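Local coordinates for Tlr1789 protein (Thermosynechococcus elongatus, PDB 2X8X) that probably helps insert proteins into, or move them across, the outer membrane as an Omp85-family member, this chain being its N-terminal domain of three POTRA units, at residues 173-184 and 198-208. Numbering follows the deposited sequence.
Sequences TRDFVISREMDT and DLRRLFELGLF
Asp-198 has CG anti to its carbonyl carbon (chi1 -79°), which turns the carboxylate toward the backbone of Asp-183 and Thr-184. A bend at chi3 of Arg-201 (-62°) brings its NE edge to the carbonyl oxygen of Glu-181, in a nearly straight bond. Asp-198 OD2 takes the backbone N of Thr-184 through its syn lone pair at 3.0 Å. The hydroxyl OG1 of Thr-184 also reaches OD2, at 2.7 Å, from the syn side but tilted out of the plane. OD1 accepts Asp-183 N at 2.9 Å, from the syn side but well out of plane, and lies close to Arg-201 NH2 in a salt bridge whose very short, bent geometry is doubtful. Asp-183 OD2 faces Arg-201 NH2 from well out of the guanidinium plane, a salt bridge by charge alone. A water links Glu-181 OE1 to Arg-201 O. Leu-202 CD2 touches both Glu-181 CB (3.8 Å) and Ile-178 CG2 (3.9 Å). Phe-208 CZ meets Ile-178 CG1 at 3.8 Å, while Thr-173 CG2 sits at the ring edge. The contact joins helix 175-179 and the turn after it to the C-terminal half of helix 192-205 and the start of strand 208-217, both helices packing on the three-stranded sheet of the third POTRA domain.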
ATOM      1  N   THR A 173     -28.543 -31.496   1.959  1.00 30.22           N
ATOM      2  CA  THR A 173     -27.262 -32.069   2.428  1.00 31.14           C
ATOM      3  C   THR A 173     -26.853 -31.471   3.813  1.00 30.36           C
ATOM      4  O   THR A 173     -27.051 -30.288   4.072  1.00 30.55           O
ATOM      5  CB  THR A 173     -26.101 -31.823   1.390  1.00 31.47           C
ATOM      6  OG1 THR A 173     -24.883 -32.427   1.867  1.00 30.86           O
ATOM      7  CG2 THR A 173     -25.825 -30.324   1.258  1.00 33.44           C
ATOM      8  N   ARG A 174     -26.253 -32.272   4.677  1.00 29.72           N
ATOM      9  CA  ARG A 174     -25.760 -31.743   5.965  1.00 30.61           C
ATOM     10  C   ARG A 174     -24.524 -30.867   5.805  1.00 29.95           C
ATOM     11  O   ARG A 174     -23.713 -31.095   4.901  1.00 28.34           O
ATOM     12  CB  ARG A 174     -25.464 -32.889   6.924  1.00 30.92           C
ATOM     13  CG  ARG A 174     -26.538 -33.990   6.870  1.00 36.50           C
ATOM     14  CD  ARG A 174     -27.720 -33.650   7.714  1.00 45.76           C
ATOM     15  NE  ARG A 174     -27.754 -34.564   8.853  1.00 54.34           N
ATOM     16  CZ  ARG A 174     -27.094 -34.378  10.002  1.00 57.93           C
ATOM     17  NH1 ARG A 174     -26.344 -33.289  10.215  1.00 58.52           N
ATOM     18  NH2 ARG A 174     -27.199 -35.286  10.963  1.00 60.03           N
ATOM     19  N   ASP A 175     -24.389 -29.884   6.700  1.00 29.69           N
ATOM     20  CA  ASP A 175     -23.239 -28.973   6.712  1.00 30.70           C
ATOM     21  C   ASP A 175     -21.892 -29.712   6.745  1.00 29.81           C
ATOM     22  O   ASP A 175     -20.983 -29.335   6.020  1.00 29.01           O
ATOM     23  CB  ASP A 175     -23.270 -27.964   7.910  1.00 31.34           C
ATOM     24  CG  ASP A 175     -24.463 -26.965   7.867  1.00 32.78           C
ATOM     25  OD1 ASP A 175     -24.990 -26.609   6.787  1.00 30.03           O
ATOM     26  OD2 ASP A 175     -24.861 -26.521   8.963  1.00 34.26           O
ATOM     27  N   PHE A 176     -21.749 -30.757   7.558  1.00 29.75           N
ATOM     28  CA  PHE A 176     -20.423 -31.410   7.646  1.00 30.02           C
ATOM     29  C   PHE A 176     -19.931 -31.936   6.295  1.00 28.73           C
ATOM     30  O   PHE A 176     -18.736 -31.972   6.034  1.00 28.82           O
ATOM     31  CB  PHE A 176     -20.362 -32.509   8.742  1.00 31.18           C
ATOM     32  CG  PHE A 176     -21.205 -33.728   8.431  1.00 35.98           C
ATOM     33  CD1 PHE A 176     -20.705 -34.762   7.624  1.00 40.80           C
ATOM     34  CD2 PHE A 176     -22.517 -33.850   8.924  1.00 40.96           C
ATOM     35  CE1 PHE A 176     -21.517 -35.924   7.295  1.00 42.15           C
ATOM     36  CE2 PHE A 176     -23.325 -35.000   8.627  1.00 42.47           C
ATOM     37  CZ  PHE A 176     -22.820 -36.029   7.800  1.00 42.71           C
ATOM     38  N   VAL A 177     -20.866 -32.365   5.441  1.00 27.21           N
ATOM     39  CA  VAL A 177     -20.547 -32.968   4.131  1.00 25.33           C
ATOM     40  C   VAL A 177     -19.769 -31.988   3.292  1.00 24.47           C
ATOM     41  O   VAL A 177     -18.798 -32.374   2.618  1.00 23.06           O
ATOM     42  CB  VAL A 177     -21.806 -33.471   3.390  1.00 25.29           C
ATOM     43  CG1 VAL A 177     -21.479 -33.982   1.968  1.00 26.96           C
ATOM     44  CG2 VAL A 177     -22.427 -34.613   4.141  1.00 24.21           C
ATOM     45  N   ILE A 178     -20.189 -30.724   3.361  1.00 22.83           N
ATOM     46  CA  ILE A 178     -19.536 -29.655   2.628  1.00 23.52           C
ATOM     47  C   ILE A 178     -18.271 -29.200   3.364  1.00 23.31           C
ATOM     48  O   ILE A 178     -17.194 -29.093   2.761  1.00 23.66           O
ATOM     49  CB  ILE A 178     -20.468 -28.450   2.418  1.00 22.37           C
ATOM     50  CG1 ILE A 178     -21.611 -28.841   1.459  1.00 23.05           C
ATOM     51  CG2 ILE A 178     -19.701 -27.301   1.825  1.00 23.29           C
ATOM     52  CD1 ILE A 178     -22.811 -27.923   1.618  1.00 27.63           C
ATOM     53  N   SER A 179     -18.421 -28.935   4.655  1.00 21.63           N
ATOM     54  CA  SER A 179     -17.325 -28.357   5.424  1.00 24.76           C
ATOM     55  C   SER A 179     -16.056 -29.275   5.370  1.00 24.20           C
ATOM     56  O   SER A 179     -14.912 -28.814   5.302  1.00 25.80           O
ATOM     57  CB  SER A 179     -17.848 -28.146   6.851  1.00 23.66           C
ATOM     58  OG  SER A 179     -16.786 -27.667   7.650  1.00 33.61           O
ATOM     59  N   ARG A 180     -16.258 -30.584   5.395  1.00 24.84           N
ATOM     60  CA  ARG A 180     -15.117 -31.500   5.455  1.00 25.56           C
ATOM     61  C   ARG A 180     -14.345 -31.599   4.158  1.00 25.61           C
ATOM     62  O   ARG A 180     -13.254 -32.168   4.129  1.00 24.43           O
ATOM     63  CB  ARG A 180     -15.541 -32.866   5.933  1.00 26.33           C
ATOM     64  CG  ARG A 180     -16.077 -33.791   4.857  1.00 28.31           C
ATOM     65  CD  ARG A 180     -16.669 -35.034   5.598  1.00 32.58           C
ATOM     66  NE  ARG A 180     -17.739 -35.663   4.810  1.00 35.50           N
ATOM     67  CZ  ARG A 180     -18.278 -36.856   5.054  1.00 39.47           C
ATOM     68  NH1 ARG A 180     -17.867 -37.601   6.079  1.00 39.67           N
ATOM     69  NH2 ARG A 180     -19.243 -37.309   4.256  1.00 40.55           N
ATOM     70  N   GLU A 181     -14.902 -31.036   3.085  1.00 24.87           N
ATOM     71  CA  GLU A 181     -14.164 -30.969   1.836  1.00 24.53           C
ATOM     72  C   GLU A 181     -13.335 -29.715   1.692  1.00 25.40           C
ATOM     73  O   GLU A 181     -12.537 -29.627   0.743  1.00 25.59           O
ATOM     74  CB  GLU A 181     -15.128 -31.060   0.649  1.00 24.84           C
ATOM     75  CG  GLU A 181     -15.910 -32.364   0.676  1.00 23.18           C
ATOM     76  CD  GLU A 181     -15.031 -33.602   0.552  1.00 27.41           C
ATOM     77  OE1 GLU A 181     -14.008 -33.586  -0.209  1.00 25.14           O
ATOM     78  OE2 GLU A 181     -15.412 -34.608   1.187  1.00 22.81           O
ATOM     79  N   MET A 182     -13.545 -28.752   2.606  1.00 23.96           N
ATOM     80  CA  MET A 182     -13.010 -27.413   2.429  1.00 25.98           C
ATOM     81  C   MET A 182     -11.858 -27.101   3.373  1.00 25.80           C
ATOM     82  O   MET A 182     -11.996 -27.207   4.596  1.00 26.18           O
ATOM     83  CB  MET A 182     -14.127 -26.376   2.617  1.00 25.13           C
ATOM     84  CG  MET A 182     -15.177 -26.488   1.507  1.00 26.59           C
ATOM     85  SD  MET A 182     -16.317 -25.121   1.700  1.00 34.23           S
ATOM     86  CE  MET A 182     -15.253 -23.658   1.398  1.00 26.04           C
ATOM     87  N   ASP A 183     -10.742 -26.692   2.793  1.00 27.44           N
ATOM     88  CA  ASP A 183      -9.646 -26.038   3.559  1.00 28.68           C
ATOM     89  C   ASP A 183      -9.896 -24.560   3.882  1.00 28.18           C
ATOM     90  O   ASP A 183      -9.308 -24.021   4.839  1.00 27.76           O
ATOM     91  CB  ASP A 183      -8.328 -26.093   2.790  1.00 29.01           C
ATOM     92  CG  ASP A 183      -7.757 -27.490   2.670  1.00 34.07           C
ATOM     93  OD1 ASP A 183      -8.007 -28.358   3.566  1.00 34.71           O
ATOM     94  OD2 ASP A 183      -7.013 -27.693   1.675  1.00 35.61           O
ATOM     95  N   THR A 184     -10.664 -23.875   3.043  1.00 28.01           N
ATOM     96  CA  THR A 184     -11.105 -22.512   3.377  1.00 27.55           C
ATOM     97  C   THR A 184     -12.093 -22.583   4.553  1.00 28.63           C
ATOM     98  O   THR A 184     -13.187 -23.119   4.389  1.00 28.58           O
ATOM     99  CB  THR A 184     -11.790 -21.869   2.163  1.00 28.74           C
ATOM    100  OG1 THR A 184     -10.899 -21.936   1.043  1.00 25.62           O
ATOM    101  CG2 THR A 184     -12.130 -20.380   2.416  1.00 26.90           C
ATOM    102  N   ASP A 198     -11.032 -26.475  -3.358  1.00 22.96           N
ATOM    103  CA  ASP A 198     -12.194 -26.786  -2.540  1.00 22.96           C
ATOM    104  C   ASP A 198     -13.397 -27.010  -3.473  1.00 21.88           C
ATOM    105  O   ASP A 198     -14.165 -27.937  -3.252  1.00 20.48           O
ATOM    106  CB  ASP A 198     -12.579 -25.586  -1.643  1.00 22.95           C
ATOM    107  CG  ASP A 198     -11.680 -25.439  -0.372  1.00 29.08           C
ATOM    108  OD1 ASP A 198     -10.857 -26.338  -0.034  1.00 30.72           O
ATOM    109  OD2 ASP A 198     -11.827 -24.381   0.298  1.00 29.52           O
ATOM    110  N   LEU A 199     -13.578 -26.140  -4.472  1.00 21.57           N
ATOM    111  CA  LEU A 199     -14.723 -26.238  -5.368  1.00 22.73           C
ATOM    112  C   LEU A 199     -14.669 -27.549  -6.241  1.00 24.26           C
ATOM    113  O   LEU A 199     -15.702 -28.186  -6.549  1.00 23.03           O
ATOM    114  CB  LEU A 199     -14.791 -25.006  -6.271  1.00 23.75           C
ATOM    115  CG  LEU A 199     -15.205 -23.672  -5.647  1.00 25.94           C
ATOM    116  CD1 LEU A 199     -15.037 -22.602  -6.716  1.00 27.56           C
ATOM    117  CD2 LEU A 199     -16.664 -23.825  -5.229  1.00 23.97           C
ATOM    118  N   ARG A 200     -13.463 -27.926  -6.654  1.00 24.25           N
ATOM    119  CA  ARG A 200     -13.196 -29.218  -7.294  1.00 23.21           C
ATOM    120  C   ARG A 200     -13.548 -30.407  -6.418  1.00 23.57           C
ATOM    121  O   ARG A 200     -14.183 -31.373  -6.902  1.00 19.18           O
ATOM    122  CB  ARG A 200     -11.752 -29.272  -7.834  1.00 24.39           C
ATOM    123  CG  ARG A 200     -11.680 -28.335  -9.079  1.00 30.09           C
ATOM    124  CD  ARG A 200     -10.389 -28.483  -9.915  1.00 35.71           C
ATOM    125  NE  ARG A 200      -9.209 -28.346  -9.041  1.00 38.34           N
ATOM    126  CZ  ARG A 200      -8.486 -27.229  -8.871  1.00 38.92           C
ATOM    127  NH1 ARG A 200      -8.800 -26.106  -9.522  1.00 36.15           N
ATOM    128  NH2 ARG A 200      -7.431 -27.244  -8.045  1.00 36.50           N
ATOM    129  N   ARG A 201     -13.244 -30.318  -5.124  1.00 21.94           N
ATOM    130  CA  ARG A 201     -13.665 -31.389  -4.204  1.00 22.87           C
ATOM    131  C   ARG A 201     -15.156 -31.394  -4.039  1.00 22.74           C
ATOM    132  O   ARG A 201     -15.746 -32.459  -3.929  1.00 21.36           O
ATOM    133  CB  ARG A 201     -12.974 -31.300  -2.804  1.00 22.73           C
ATOM    134  CG  ARG A 201     -11.569 -31.881  -2.783  1.00 24.04           C
ATOM    135  CD  ARG A 201     -10.924 -31.863  -1.367  1.00 27.89           C
ATOM    136  NE  ARG A 201     -10.773 -30.492  -0.882  1.00 31.11           N
ATOM    137  CZ  ARG A 201      -9.711 -29.702  -1.073  1.00 32.63           C
ATOM    138  NH1 ARG A 201      -8.636 -30.122  -1.729  1.00 32.77           N
ATOM    139  NH2 ARG A 201      -9.708 -28.473  -0.576  1.00 35.43           N
ATOM    140  N   LEU A 202     -15.777 -30.208  -4.005  1.00 22.01           N
ATOM    141  CA  LEU A 202     -17.252 -30.167  -3.911  1.00 20.90           C
ATOM    142  C   LEU A 202     -17.850 -30.779  -5.200  1.00 20.49           C
ATOM    143  O   LEU A 202     -18.828 -31.543  -5.144  1.00 20.66           O
ATOM    144  CB  LEU A 202     -17.783 -28.751  -3.621  1.00 19.96           C
ATOM    145  CG  LEU A 202     -17.403 -28.251  -2.199  1.00 23.87           C
ATOM    146  CD1 LEU A 202     -17.858 -26.774  -2.076  1.00 22.47           C
ATOM    147  CD2 LEU A 202     -17.948 -29.181  -1.058  1.00 18.25           C
ATOM    148  N   PHE A 203     -17.239 -30.519  -6.340  1.00 19.17           N
ATOM    149  CA  PHE A 203     -17.732 -31.114  -7.635  1.00 18.93           C
ATOM    150  C   PHE A 203     -17.635 -32.629  -7.616  1.00 18.14           C
ATOM    151  O   PHE A 203     -18.494 -33.320  -8.170  1.00 18.09           O
ATOM    152  CB  PHE A 203     -16.899 -30.590  -8.827  1.00 18.25           C
ATOM    153  CG  PHE A 203     -17.627 -30.701 -10.231  1.00 21.42           C
ATOM    154  CD1 PHE A 203     -17.690 -31.912 -10.936  1.00 16.87           C
ATOM    155  CD2 PHE A 203     -18.235 -29.556 -10.831  1.00 24.09           C
ATOM    156  CE1 PHE A 203     -18.376 -32.015 -12.184  1.00 18.40           C
ATOM    157  CE2 PHE A 203     -18.912 -29.630 -12.117  1.00 24.45           C
ATOM    158  CZ  PHE A 203     -18.969 -30.879 -12.803  1.00 22.05           C
ATOM    159  N   GLU A 204     -16.549 -33.143  -7.055  1.00 16.76           N
ATOM    160  CA  GLU A 204     -16.265 -34.602  -7.086  0.96 17.61           C
ATOM    161  C   GLU A 204     -17.286 -35.353  -6.216  1.00 15.96           C
ATOM    162  O   GLU A 204     -17.395 -36.555  -6.321  1.00 16.92           O
ATOM    163  CB  GLU A 204     -14.771 -34.924  -6.662  1.00 19.94           C
ATOM    164  CG  GLU A 204     -13.791 -35.095  -7.869  0.47 22.21           C
ATOM    165  CD  GLU A 204     -12.359 -34.548  -7.680  0.11 27.55           C
ATOM    166  OE1 GLU A 204     -11.643 -34.407  -8.706  0.75 31.64           O
ATOM    167  OE2 GLU A 204     -11.924 -34.262  -6.542  0.78 31.26           O
ATOM    168  N   LEU A 205     -18.064 -34.656  -5.395  1.00 14.24           N
ATOM    169  CA  LEU A 205     -19.123 -35.340  -4.576  1.00 13.40           C
ATOM    170  C   LEU A 205     -20.364 -35.721  -5.421  1.00 15.25           C
ATOM    171  O   LEU A 205     -21.024 -36.698  -5.130  1.00 13.36           O
ATOM    172  CB  LEU A 205     -19.642 -34.453  -3.473  1.00 14.74           C
ATOM    173  CG  LEU A 205     -18.598 -34.030  -2.396  1.00 16.63           C
ATOM    174  CD1 LEU A 205     -19.270 -33.120  -1.431  1.00 15.95           C
ATOM    175  CD2 LEU A 205     -18.110 -35.215  -1.665  1.00 16.18           C
ATOM    176  N   GLY A 206     -20.664 -34.933  -6.446  1.00 13.52           N
ATOM    177  CA  GLY A 206     -21.714 -35.351  -7.396  1.00 16.03           C
ATOM    178  C   GLY A 206     -23.105 -34.902  -6.952  1.00 15.80           C
ATOM    179  O   GLY A 206     -24.093 -35.435  -7.418  1.00 15.59           O
ATOM    180  N   LEU A 207     -23.158 -33.927  -6.037  1.00 18.52           N
ATOM    181  CA  LEU A 207     -24.352 -33.548  -5.280  1.00 16.69           C
ATOM    182  C   LEU A 207     -24.971 -32.261  -5.762  1.00 18.87           C
ATOM    183  O   LEU A 207     -26.184 -32.063  -5.522  1.00 19.13           O
ATOM    184  CB  LEU A 207     -23.955 -33.291  -3.817  1.00 18.50           C
ATOM    185  CG  LEU A 207     -23.653 -34.516  -2.992  1.00 14.78           C
ATOM    186  CD1 LEU A 207     -23.435 -34.148  -1.499  1.00 17.32           C
ATOM    187  CD2 LEU A 207     -24.698 -35.633  -3.239  1.00 14.18           C
ATOM    188  N   PHE A 208     -24.150 -31.383  -6.380  1.00 17.59           N
ATOM    189  CA  PHE A 208     -24.518 -29.994  -6.684  1.00 20.19           C
ATOM    190  C   PHE A 208     -24.512 -29.681  -8.162  1.00 21.97           C
ATOM    191  O   PHE A 208     -23.572 -30.036  -8.867  1.00 22.72           O
ATOM    192  CB  PHE A 208     -23.574 -28.982  -5.958  1.00 19.29           C
ATOM    193  CG  PHE A 208     -23.360 -29.338  -4.534  1.00 19.94           C
ATOM    194  CD1 PHE A 208     -24.464 -29.382  -3.651  1.00 21.32           C
ATOM    195  CD2 PHE A 208     -22.111 -29.755  -4.098  1.00 23.97           C
ATOM    196  CE1 PHE A 208     -24.292 -29.748  -2.316  1.00 18.97           C
ATOM    197  CE2 PHE A 208     -21.901 -30.136  -2.763  1.00 18.84           C
ATOM    198  CZ  PHE A 208     -22.972 -30.134  -1.878  1.00 21.61           C
TER
HETATM  199  O   HOH W   1     -14.539 -34.725  -2.998  1.00 21.90           O